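Local coordinates for separin (Saccharomyces cerevisiae, PDB 5U1T), which cleaves the cohesin subunit MCD1/SCC1 at the onset of anaphase as a caspase-like cysteine protease, and is held inactive by securin for most of the cell cycle, at residues R1219-D1223 against H1576-N1581. Numbering follows the deposited sequence.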
loop_
_atom_site.group_PDB
_atom_site.type_symbol
_atom_site.label_atom_id
_atom_site.label_comp_id
_atom_site.label_asym_id
_atom_site.label_seq_id
_atom_site.Cartn_x
_atom_site.Cartn_y
_atom_site.Cartn_z
ATOM N N ARG A 1219 -50.894 5.751 -22.980
ATOM C CA ARG A 1219 -50.987 6.417 -21.680
ATOM C C ARG A 1219 -52.331 6.144 -20.994
ATOM O O ARG A 1219 -52.383 5.959 -19.776
ATOM C CB ARG A 1219 -50.759 7.921 -21.811
ATOM C CG ARG A 1219 -49.397 8.286 -22.353
ATOM C CD ARG A 1219 -48.967 9.648 -21.881
ATOM N NE ARG A 1219 -48.261 9.572 -20.610
ATOM C CZ ARG A 1219 -48.690 10.141 -19.492
ATOM N NH1 ARG A 1219 -49.821 10.820 -19.506
ATOM N NH2 ARG A 1219 -47.990 10.035 -18.364
ATOM N N TYR A 1220 -53.418 6.110 -21.756
ATOM C CA TYR A 1220 -54.715 5.755 -21.178
ATOM C C TYR A 1220 -54.670 4.309 -20.667
ATOM O O TYR A 1220 -55.343 3.942 -19.700
ATOM C CB TYR A 1220 -55.845 5.938 -22.198
ATOM C CG TYR A 1220 -56.588 7.259 -22.086
ATOM C CD1 TYR A 1220 -56.154 8.392 -22.773
ATOM C CD2 TYR A 1220 -57.753 7.370 -21.305
ATOM C CE1 TYR A 1220 -56.853 9.613 -22.690
ATOM C CE2 TYR A 1220 -58.463 8.590 -21.213
ATOM C CZ TYR A 1220 -57.996 9.717 -21.911
ATOM O OH TYR A 1220 -58.684 10.926 -21.821
ATOM N N ASP A 1221 -53.849 3.498 -21.320
ATOM C CA ASP A 1221 -53.686 2.105 -20.949
ATOM C C ASP A 1221 -52.831 1.939 -19.707
ATOM O O ASP A 1221 -53.085 1.089 -18.854
ATOM C CB ASP A 1221 -53.061 1.345 -22.096
ATOM C CG ASP A 1221 -53.349 -0.105 -22.021
ATOM O OD1 ASP A 1221 -52.598 -0.827 -21.329
ATOM O OD2 ASP A 1221 -54.357 -0.512 -22.632
ATOM N N LEU A 1222 -51.790 2.750 -19.634
ATOM C CA LEU A 1222 -50.932 2.797 -18.473
ATOM C C LEU A 1222 -51.718 3.301 -17.273
ATOM O O LEU A 1222 -51.516 2.836 -16.154
ATOM C CB LEU A 1222 -49.717 3.689 -18.752
ATOM C CG LEU A 1222 -48.612 3.038 -19.576
ATOM C CD1 LEU A 1222 -47.586 4.070 -20.058
ATOM C CD2 LEU A 1222 -47.944 1.958 -18.737
ATOM N N ASP A 1223 -52.626 4.241 -17.520
ATOM C CA ASP A 1223 -53.454 4.798 -16.458
ATOM C C ASP A 1223 -54.389 3.727 -15.894
ATOM O O ASP A 1223 -54.575 3.660 -14.685
ATOM C CB ASP A 1223 -54.249 6.010 -16.967
ATOM C CG ASP A 1223 -54.995 6.748 -15.851
ATOM O OD1 ASP A 1223 -54.362 7.530 -15.112
ATOM O OD2 ASP A 1223 -56.230 6.568 -15.732
ATOM N N HIS A 1576 -57.008 14.742 -16.657
ATOM C CA HIS A 1576 -57.695 13.812 -17.531
ATOM C C HIS A 1576 -57.236 12.411 -17.238
ATOM O O HIS A 1576 -58.016 11.488 -17.267
ATOM C CB HIS A 1576 -57.417 14.123 -18.984
ATOM C CG HIS A 1576 -58.442 15.001 -19.613
ATOM N ND1 HIS A 1576 -58.302 15.511 -20.882
ATOM C CD2 HIS A 1576 -59.625 15.456 -19.151
ATOM C CE1 HIS A 1576 -59.357 16.241 -21.175
ATOM N NE2 HIS A 1576 -60.176 16.223 -20.141
ATOM N N LEU A 1577 -55.947 12.238 -17.013
ATOM C CA LEU A 1577 -55.444 10.940 -16.656
ATOM C C LEU A 1577 -55.433 11.029 -15.170
ATOM O O LEU A 1577 -54.607 11.675 -14.582
ATOM C CB LEU A 1577 -54.071 10.698 -17.226
ATOM C CG LEU A 1577 -54.173 10.414 -18.713
ATOM C CD1 LEU A 1577 -52.972 9.660 -19.207
ATOM C CD2 LEU A 1577 -55.419 9.622 -19.009
ATOM N N ARG A 1578 -56.410 10.409 -14.544
ATOM C CA ARG A 1578 -56.531 10.499 -13.109
ATOM C C ARG A 1578 -55.467 9.812 -12.298
ATOM O O ARG A 1578 -55.280 10.157 -11.160
ATOM C CB ARG A 1578 -57.913 10.077 -12.652
ATOM C CG ARG A 1578 -58.994 11.037 -13.108
ATOM C CD ARG A 1578 -60.363 10.631 -12.605
ATOM N NE ARG A 1578 -61.402 11.517 -13.104
ATOM C CZ ARG A 1578 -62.695 11.317 -12.909
ATOM N NH1 ARG A 1578 -63.575 12.167 -13.401
ATOM N NH2 ARG A 1578 -63.105 10.266 -12.223
ATOM N N TYR A 1579 -54.778 8.837 -12.857
ATOM C CA TYR A 1579 -53.728 8.198 -12.073
ATOM C C TYR A 1579 -52.326 8.557 -12.559
ATOM O O TYR A 1579 -51.540 9.053 -11.766
ATOM C CB TYR A 1579 -53.921 6.674 -12.046
ATOM C CG TYR A 1579 -55.246 6.303 -11.438
ATOM C CD1 TYR A 1579 -56.391 6.263 -12.218
ATOM C CD2 TYR A 1579 -55.370 6.060 -10.072
ATOM C CE1 TYR A 1579 -57.608 5.972 -11.669
ATOM C CE2 TYR A 1579 -56.591 5.757 -9.512
ATOM C CZ TYR A 1579 -57.706 5.706 -10.319
ATOM O OH TYR A 1579 -58.948 5.399 -9.799
ATOM N N LEU A 1580 -52.007 8.320 -13.832
ATOM C CA LEU A 1580 -50.658 8.633 -14.338
ATOM C C LEU A 1580 -50.229 10.069 -14.007
ATOM O O LEU A 1580 -49.063 10.314 -13.716
ATOM C CB LEU A 1580 -50.553 8.412 -15.852
ATOM C CG LEU A 1580 -50.391 6.993 -16.409
ATOM C CD1 LEU A 1580 -49.990 7.034 -17.872
ATOM C CD2 LEU A 1580 -49.410 6.145 -15.594
ATOM N N ASN A 1581 -51.182 11.002 -14.027
ATOM C CA ASN A 1581 -50.900 12.383 -13.655
ATOM C C ASN A 1581 -51.447 12.767 -12.276
ATOM O O ASN A 1581 -50.696 13.280 -11.434
ATOM C CB ASN A 1581 -51.444 13.329 -14.724
ATOM C CG ASN A 1581 -50.506 13.459 -15.912
ATOM O OD1 ASN A 1581 -49.303 13.628 -15.745
ATOM N ND2 ASN A 1581 -51.056 13.369 -17.116
#
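Asp1223 OD1 accepts two backbone N-H groups in a row. Tyr1579 N donates at 2.6 Å to the syn lone pair of Asp1223 OD1. Leu1580 N meets Asp1223 OD1 at 2.8 Å, nearly along the C-O bond. CG of Asp1223 stands anti to the backbone N (chi1 -172°), which carries the carboxylate off the helix to the loop. Two bonds on one oxygen limit how the carboxylate can turn. Its other oxygen, OD2, sits at the ring edge of Tyr1579, near CD1.

Leu1577 and Leu1580 supply most of the apolar packing. Leu1577 CD2 is centred over one face of the Tyr1220 ring, 3.7 Å from the centroid, a CH-pi contact. Leu1580 CD1 packs 3.5 Å from Leu1222 CB and lies over one face of the Arg1219 guanidinium, toward its rim. That guanidinium is held by Ser1194 and Thr1197 of helix 1180-1198. Leu1577 N hydrogen-bonds Asp1536 OD2, and Asn1581 OD1 accepts from Thr1533 N.

The contact joins helix 1209-1237 to the loop before strand 1585-1589 of the six-stranded sheet. Asn1581 lies about 7 Å, side chain to side chain, from Cys1497, the probable nucleophile. The contact thus borders the probable active site of a caspase-like, clan CD protease domain.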